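PDB 2AVT: DNA polymerase III beta subunit from Streptococcus pyogenes, which forms a sliding clamp that probably encircles DNA and tethers the replicative polymerase to its template. Local coordinates for residues E263-T268 and S343-I348; S88-S93 and G109-T114. All blocks are in the same frame, centred on the assembly; numbering follows the deposited sequence.

Contact 1. Residues E263-T268 and S343-I348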
ATOM      1  N   GLU A 263      23.712   7.235 -33.142  1.00 45.85           N
ATOM      2  CA  GLU A 263      23.001   8.125 -32.239  1.00 45.77           C
ATOM      3  C   GLU A 263      21.538   8.149 -32.620  1.00 45.33           C
ATOM      4  O   GLU A 263      21.199   8.231 -33.798  1.00 45.58           O
ATOM      5  CB  GLU A 263      23.532   9.560 -32.321  1.00 46.19           C
ATOM      6  CG  GLU A 263      22.646  10.558 -31.560  1.00 44.78           C
ATOM      7  CD  GLU A 263      22.975  12.013 -31.857  1.00 46.58           C
ATOM      8  OE1 GLU A 263      24.128  12.430 -31.611  1.00 46.15           O
ATOM      9  OE2 GLU A 263      22.075  12.737 -32.335  1.00 45.09           O
ATOM     10  N   VAL A 264      20.670   8.074 -31.617  1.00 44.17           N
ATOM     11  CA  VAL A 264      19.236   8.127 -31.854  1.00 43.14           C
ATOM     12  C   VAL A 264      18.610   8.973 -30.759  1.00 42.56           C
ATOM     13  O   VAL A 264      19.035   8.926 -29.607  1.00 43.70           O
ATOM     14  CB  VAL A 264      18.587   6.731 -31.815  1.00 43.11           C
ATOM     15  CG1 VAL A 264      17.125   6.835 -32.252  1.00 42.98           C
ATOM     16  CG2 VAL A 264      19.351   5.768 -32.709  1.00 42.40           C
ATOM     17  N   VAL A 265      17.606   9.760 -31.125  1.00 43.26           N
ATOM     18  CA  VAL A 265      16.920  10.608 -30.162  1.00 44.76           C
ATOM     19  C   VAL A 265      15.471  10.152 -30.095  1.00 44.94           C
ATOM     20  O   VAL A 265      14.785  10.104 -31.116  1.00 44.71           O
ATOM     21  CB  VAL A 265      16.966  12.101 -30.576  1.00 44.94           C
ATOM     22  CG1 VAL A 265      16.259  12.950 -29.535  1.00 43.67           C
ATOM     23  CG2 VAL A 265      18.414  12.558 -30.730  1.00 43.14           C
ATOM     24  N   PHE A 266      15.015   9.804 -28.894  1.00 45.01           N
ATOM     25  CA  PHE A 266      13.640   9.347 -28.708  1.00 43.60           C
ATOM     26  C   PHE A 266      12.895  10.235 -27.733  1.00 43.44           C
ATOM     27  O   PHE A 266      13.489  10.993 -26.970  1.00 45.19           O
ATOM     28  CB  PHE A 266      13.574   7.941 -28.097  1.00 43.33           C
ATOM     29  CG  PHE A 266      14.370   6.892 -28.815  1.00 40.78           C
ATOM     30  CD1 PHE A 266      15.723   6.738 -28.575  1.00 40.90           C
ATOM     31  CD2 PHE A 266      13.738   5.986 -29.647  1.00 39.70           C
ATOM     32  CE1 PHE A 266      16.427   5.696 -29.143  1.00 40.30           C
ATOM     33  CE2 PHE A 266      14.435   4.946 -30.216  1.00 38.39           C
ATOM     34  CZ  PHE A 266      15.779   4.799 -29.961  1.00 39.58           C
ATOM     35  N   ASN A 267      11.577  10.113 -27.755  1.00 44.36           N
ATOM     36  CA  ASN A 267      10.740  10.830 -26.812  1.00 44.45           C
ATOM     37  C   ASN A 267      10.957   9.986 -25.549  1.00 44.97           C
ATOM     38  O   ASN A 267      10.691   8.780 -25.549  1.00 45.31           O
ATOM     39  CB  ASN A 267       9.282  10.761 -27.254  1.00 43.79           C
ATOM     40  CG  ASN A 267       8.338  11.327 -26.224  1.00 45.18           C
ATOM     41  OD1 ASN A 267       7.707  12.358 -26.447  1.00 44.41           O
ATOM     42  ND2 ASN A 267       8.236  10.657 -25.083  1.00 44.57           N
ATOM     43  N   THR A 268      11.463  10.605 -24.489  1.00 44.00           N
ATOM     44  CA  THR A 268      11.748   9.892 -23.248  1.00 43.48           C
ATOM     45  C   THR A 268      10.638   8.955 -22.761  1.00 44.19           C
ATOM     46  O   THR A 268      10.885   7.774 -22.495  1.00 42.06           O
ATOM     47  CB  THR A 268      12.083  10.883 -22.121  1.00 41.85           C
ATOM     48  OG1 THR A 268      13.213  11.670 -22.507  1.00 41.28           O
ATOM     49  CG2 THR A 268      12.408  10.146 -20.837  1.00 38.88           C
ATOM     50  N   SER A 343      13.853  15.441 -19.064  1.00 40.67           N
ATOM     51  CA  SER A 343      13.649  16.063 -20.372  1.00 41.83           C
ATOM     52  C   SER A 343      12.719  15.283 -21.296  1.00 42.76           C
ATOM     53  O   SER A 343      12.647  14.052 -21.242  1.00 42.73           O
ATOM     54  CB  SER A 343      14.986  16.276 -21.079  1.00 41.19           C
ATOM     55  OG  SER A 343      15.595  15.039 -21.385  1.00 44.78           O
ATOM     56  N   GLU A 344      12.016  16.014 -22.154  1.00 42.10           N
ATOM     57  CA  GLU A 344      11.089  15.403 -23.086  1.00 42.87           C
ATOM     58  C   GLU A 344      11.787  14.403 -24.004  1.00 41.60           C
ATOM     59  O   GLU A 344      11.188  13.417 -24.421  1.00 41.47           O
ATOM     60  CB  GLU A 344      10.392  16.486 -23.919  1.00 45.02           C
ATOM     61  CG  GLU A 344       9.310  15.951 -24.846  1.00 50.32           C
ATOM     62  CD  GLU A 344       8.534  17.049 -25.560  1.00 53.58           C
ATOM     63  OE1 GLU A 344       7.845  17.835 -24.880  1.00 54.45           O
ATOM     64  OE2 GLU A 344       8.612  17.125 -26.806  1.00 55.05           O
ATOM     65  N   THR A 345      13.059  14.641 -24.309  1.00 41.28           N
ATOM     66  CA  THR A 345      13.786  13.734 -25.193  1.00 40.64           C
ATOM     67  C   THR A 345      15.063  13.199 -24.564  1.00 38.98           C
ATOM     68  O   THR A 345      15.582  13.769 -23.604  1.00 38.68           O
ATOM     69  CB  THR A 345      14.170  14.427 -26.527  1.00 40.92           C
ATOM     70  OG1 THR A 345      15.243  15.347 -26.297  1.00 43.30           O
ATOM     71  CG2 THR A 345      12.992  15.195 -27.091  1.00 39.96           C
ATOM     72  N   VAL A 346      15.559  12.095 -25.115  1.00 36.94           N
ATOM     73  CA  VAL A 346      16.792  11.475 -24.642  1.00 36.23           C
ATOM     74  C   VAL A 346      17.670  11.136 -25.840  1.00 37.54           C
ATOM     75  O   VAL A 346      17.177  10.689 -26.875  1.00 39.78           O
ATOM     76  CB  VAL A 346      16.515  10.181 -23.836  1.00 34.39           C
ATOM     77  CG1 VAL A 346      15.617   9.245 -24.631  1.00 33.28           C
ATOM     78  CG2 VAL A 346      17.829   9.488 -23.500  1.00 31.75           C
ATOM     79  N   LYS A 347      18.970  11.356 -25.692  1.00 38.29           N
ATOM     80  CA  LYS A 347      19.929  11.089 -26.753  1.00 40.33           C
ATOM     81  C   LYS A 347      20.717   9.828 -26.419  1.00 39.58           C
ATOM     82  O   LYS A 347      21.391   9.769 -25.395  1.00 38.01           O
ATOM     83  CB  LYS A 347      20.893  12.269 -26.887  1.00 41.10           C
ATOM     84  CG  LYS A 347      20.812  13.013 -28.201  1.00 45.32           C
ATOM     85  CD  LYS A 347      21.842  14.142 -28.235  1.00 47.56           C
ATOM     86  CE  LYS A 347      21.879  14.832 -29.585  1.00 49.33           C
ATOM     87  NZ  LYS A 347      22.854  15.964 -29.590  1.00 53.04           N
ATOM     88  N   ILE A 348      20.637   8.818 -27.279  1.00 39.74           N
ATOM     89  CA  ILE A 348      21.357   7.582 -27.021  1.00 41.38           C
ATOM     90  C   ILE A 348      22.501   7.383 -28.007  1.00 42.10           C
ATOM     91  O   ILE A 348      22.314   7.481 -29.221  1.00 43.79           O
ATOM     92  CB  ILE A 348      20.407   6.360 -27.084  1.00 42.18           C
ATOM     93  CG1 ILE A 348      19.192   6.601 -26.180  1.00 43.90           C
ATOM     94  CG2 ILE A 348      21.146   5.105 -26.635  1.00 40.75           C
ATOM     95  CD1 ILE A 348      18.279   5.391 -26.027  1.00 42.41           C
TER

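Contact 2. Residues S88-S93 and G109-T114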
ATOM      1  N   SER A  88      -3.446   9.864  17.656  1.00 24.56           N
ATOM      2  CA  SER A  88      -4.794   9.468  18.038  1.00 24.95           C
ATOM      3  C   SER A  88      -5.458  10.418  19.029  1.00 24.85           C
ATOM      4  O   SER A  88      -6.654  10.280  19.293  1.00 24.04           O
ATOM      5  CB  SER A  88      -4.785   8.075  18.668  1.00 22.55           C
ATOM      6  OG  SER A  88      -4.440   8.170  20.040  1.00 26.43           O
ATOM      7  N   LEU A  89      -4.699  11.365  19.582  1.00 25.36           N
ATOM      8  CA  LEU A  89      -5.256  12.290  20.574  1.00 25.75           C
ATOM      9  C   LEU A  89      -6.307  13.184  19.941  1.00 27.45           C
ATOM     10  O   LEU A  89      -6.159  13.624  18.801  1.00 26.81           O
ATOM     11  CB  LEU A  89      -4.143  13.093  21.239  1.00 25.45           C
ATOM     12  CG  LEU A  89      -3.305  12.178  22.147  1.00 25.76           C
ATOM     13  CD1 LEU A  89      -2.120  12.940  22.732  1.00 26.49           C
ATOM     14  CD2 LEU A  89      -4.184  11.640  23.263  1.00 27.78           C
ATOM     15  N   PRO A  90      -7.386  13.467  20.689  1.00 28.32           N
ATOM     16  CA  PRO A  90      -8.525  14.283  20.263  1.00 31.40           C
ATOM     17  C   PRO A  90      -8.381  15.784  19.991  1.00 34.07           C
ATOM     18  O   PRO A  90      -8.822  16.255  18.948  1.00 35.41           O
ATOM     19  CB  PRO A  90      -9.568  13.980  21.339  1.00 30.27           C
ATOM     20  CG  PRO A  90      -8.730  13.907  22.583  1.00 29.99           C
ATOM     21  CD  PRO A  90      -7.488  13.128  22.123  1.00 27.94           C
ATOM     22  N   ASP A  91      -7.781  16.534  20.910  1.00 36.35           N
ATOM     23  CA  ASP A  91      -7.659  17.980  20.724  1.00 39.18           C
ATOM     24  C   ASP A  91      -6.467  18.513  19.940  1.00 39.72           C
ATOM     25  O   ASP A  91      -5.432  17.854  19.802  1.00 38.68           O
ATOM     26  CB  ASP A  91      -7.721  18.687  22.077  1.00 41.53           C
ATOM     27  CG  ASP A  91      -9.146  19.006  22.500  1.00 47.97           C
ATOM     28  OD1 ASP A  91     -10.004  18.089  22.494  1.00 50.97           O
ATOM     29  OD2 ASP A  91      -9.410  20.178  22.843  1.00 49.37           O
ATOM     30  N   ILE A  92      -6.631  19.737  19.449  1.00 39.13           N
ATOM     31  CA  ILE A  92      -5.618  20.419  18.659  1.00 40.43           C
ATOM     32  C   ILE A  92      -4.303  20.589  19.404  1.00 37.28           C
ATOM     33  O   ILE A  92      -3.244  20.625  18.786  1.00 37.78           O
ATOM     34  CB  ILE A  92      -6.123  21.808  18.211  1.00 43.61           C
ATOM     35  CG1 ILE A  92      -7.441  21.656  17.449  1.00 47.47           C
ATOM     36  CG2 ILE A  92      -5.088  22.476  17.316  1.00 45.76           C
ATOM     37  CD1 ILE A  92      -8.068  22.971  17.001  1.00 48.15           C
ATOM     38  N   SER A  93      -4.361  20.694  20.726  1.00 33.74           N
ATOM     39  CA  SER A  93      -3.147  20.861  21.505  1.00 34.13           C
ATOM     40  C   SER A  93      -2.922  19.758  22.525  1.00 32.69           C
ATOM     41  O   SER A  93      -3.859  19.229  23.125  1.00 31.92           O
ATOM     42  CB  SER A  93      -3.130  22.227  22.206  1.00 37.17           C
ATOM     43  OG  SER A  93      -4.314  22.444  22.946  1.00 42.33           O
ATOM     44  N   GLY A 109      -7.540  17.355  25.574  1.00 29.10           N
ATOM     45  CA  GLY A 109      -8.977  17.354  25.756  1.00 28.35           C
ATOM     46  C   GLY A 109      -9.290  16.579  27.017  1.00 27.44           C
ATOM     47  O   GLY A 109      -8.629  16.755  28.039  1.00 28.41           O
ATOM     48  N   LYS A 110     -10.272  15.693  26.938  1.00 27.68           N
ATOM     49  CA  LYS A 110     -10.680  14.890  28.084  1.00 27.80           C
ATOM     50  C   LYS A 110      -9.894  13.593  28.170  1.00 28.97           C
ATOM     51  O   LYS A 110     -10.179  12.753  29.024  1.00 28.00           O
ATOM     52  CB  LYS A 110     -12.166  14.557  27.970  1.00 28.78           C
ATOM     53  CG  LYS A 110     -13.068  15.767  28.044  1.00 32.49           C
ATOM     54  CD  LYS A 110     -14.312  15.544  27.213  1.00 35.74           C
ATOM     55  CE  LYS A 110     -13.919  15.229  25.776  1.00 38.50           C
ATOM     56  NZ  LYS A 110     -15.076  15.300  24.848  1.00 38.43           N
ATOM     57  N   SER A 111      -8.907  13.435  27.291  1.00 27.68           N
ATOM     58  CA  SER A 111      -8.111  12.216  27.258  1.00 29.10           C
ATOM     59  C   SER A 111      -6.747  12.351  27.923  1.00 27.67           C
ATOM     60  O   SER A 111      -5.979  13.269  27.619  1.00 29.38           O
ATOM     61  CB  SER A 111      -7.932  11.757  25.802  1.00 30.64           C
ATOM     62  OG  SER A 111      -7.325  10.477  25.740  1.00 35.86           O
ATOM     63  N   GLU A 112      -6.464  11.446  28.855  1.00 27.27           N
ATOM     64  CA  GLU A 112      -5.186  11.426  29.552  1.00 27.57           C
ATOM     65  C   GLU A 112      -4.526  10.057  29.375  1.00 28.15           C
ATOM     66  O   GLU A 112      -5.042   9.035  29.848  1.00 26.85           O
ATOM     67  CB  GLU A 112      -5.357  11.699  31.038  1.00 29.43           C
ATOM     68  CG  GLU A 112      -4.034  11.581  31.780  1.00 34.78           C
ATOM     69  CD  GLU A 112      -4.168  11.770  33.269  1.00 38.74           C
ATOM     70  OE1 GLU A 112      -4.331  12.923  33.710  1.00 42.15           O
ATOM     71  OE2 GLU A 112      -4.114  10.757  34.001  1.00 43.47           O
ATOM     72  N   ILE A 113      -3.385  10.053  28.695  1.00 27.00           N
ATOM     73  CA  ILE A 113      -2.637   8.825  28.422  1.00 27.19           C
ATOM     74  C   ILE A 113      -1.234   8.906  29.010  1.00 26.72           C
ATOM     75  O   ILE A 113      -0.462   9.814  28.690  1.00 25.36           O
ATOM     76  CB  ILE A 113      -2.533   8.573  26.890  1.00 26.25           C
ATOM     77  CG1 ILE A 113      -3.930   8.327  26.315  1.00 24.82           C
ATOM     78  CG2 ILE A 113      -1.615   7.369  26.606  1.00 25.18           C
ATOM     79  CD1 ILE A 113      -4.000   8.357  24.797  1.00 26.11           C
ATOM     80  N   THR A 114      -0.910   7.966  29.889  1.00 26.42           N
ATOM     81  CA  THR A 114       0.410   7.945  30.504  1.00 28.18           C
ATOM     82  C   THR A 114       1.240   6.837  29.872  1.00 28.30           C
ATOM     83  O   THR A 114       0.770   5.706  29.730  1.00 29.11           O
ATOM     84  CB  THR A 114       0.302   7.708  32.016  1.00 29.05           C
ATOM     85  OG1 THR A 114      -0.598   8.672  32.571  1.00 28.88           O
ATOM     86  CG2 THR A 114       1.673   7.839  32.690  1.00 27.05           C
TER
HETATM   87  O   HOH W   1      -6.492  19.963  24.986  1.00 36.53           O

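Contact 1. Residues E263-T268 and S343-I348
F266 and I348 meet at about a right angle on the helix-covered face of an antiparallel sheet in the C-terminal domain of the clamp, where strands 262-267 and 345-350 run side by side. CD1 of I348 approaches the F266 ring obliquely and lies 3.6 Å from CE1. CG1 of V264 sits over one face of that ring, offset toward the rim. L271 of helix 268-282 packs on both F266 and I348. V264 faces I348, and F266 faces V346, as antiparallel hydrogen-bonded pairs; I348 N to V264 O, at 2.8 Å, is nearly straight (175°).

On the other face V265 crosses K347, its CG2 3.5 Å from CG of the lysine, while its CG1 reaches CB of T345. The extended K347 chain brings CE to 3.5 Å from OE2 of E263, but NZ stays 4.3 Å from OE1, beyond a salt bridge; OE1 has instead a weak hydrogen bond with NE2 of H349.

Where helix 268-282 begins, T268 grips the turn before strand 345-350 twice. Its N bonds to E344 O, and OG1, anti to the carbonyl carbon (chi1 -59°), donates to S343 O at 2.8 Å, tilted 32° from that carbonyl plane. OG of S343 in turn donates to T345 O across 2.6 Å.

Contact 2. Residues S88-S93 and G109-T114
L89 lays its CD2 methyl against the end of I113, 3.6 Å from CD1, the two side chains crossing at a slant. CD2 is the branch of the leucine that does the touching, and it also lies near OG of S111, at 4.2 Å. Beside this apolar pair the P90 ring comes up to S111, its CG and CD both 4.0 Å from CB of the serine. S111, whose OG is anti to its backbone N (chi1 -172°), hydrogen-bonds through that hydroxyl to E313 of the second subunit, and K110 NZ forms a salt bridge to D316 of the same subunit.

Farther along the loop, D91 reaches over the backbone of G109. G109 has no side chain, and OD1 of D91 lies 3.5 Å from its CA, with CG of the aspartate 3.7 Å from the same atom. No direct hydrogen bond joins segments 88-93 and 109-114. A water spans the gap instead: it accepts from G109 N at 2.9 Å and donates only weakly to S93 O at 3.3 Å. From strand 103-108, S108 touches L89 and P90 and hydrogen-bonds to D91 N, while R8 bonds to L89 O.

The loop links helix 79-88 to strand 93-99 and rests on strand 111-116, an outermost strand of its sheet within the chain. S111 to T114 pair antiparallel with a strand of the second subunit. A sheet continued from one subunit into the next in this way is characteristic of the sliding-clamp ring.

The two contacts lie on opposite sides of the chain's centre, about 55 Å apart between centres and about 41 Å between nearest atoms, and they do not touch. In sequence, contact 2 closes before contact 1 opens: contact 2 falls in the N-terminal domain and contact 1 in the C-terminal domain, with the central domain between. Their roles in the ring differ. Contact 1 joins strands within one subunit, and no other chain touches its segments, whereas contact 2 forms part of the interface with the second subunit. The partners met there, such as R277 and E313, belong to the C-terminal domain of that subunit, consistent with head-to-tail closure of the clamp.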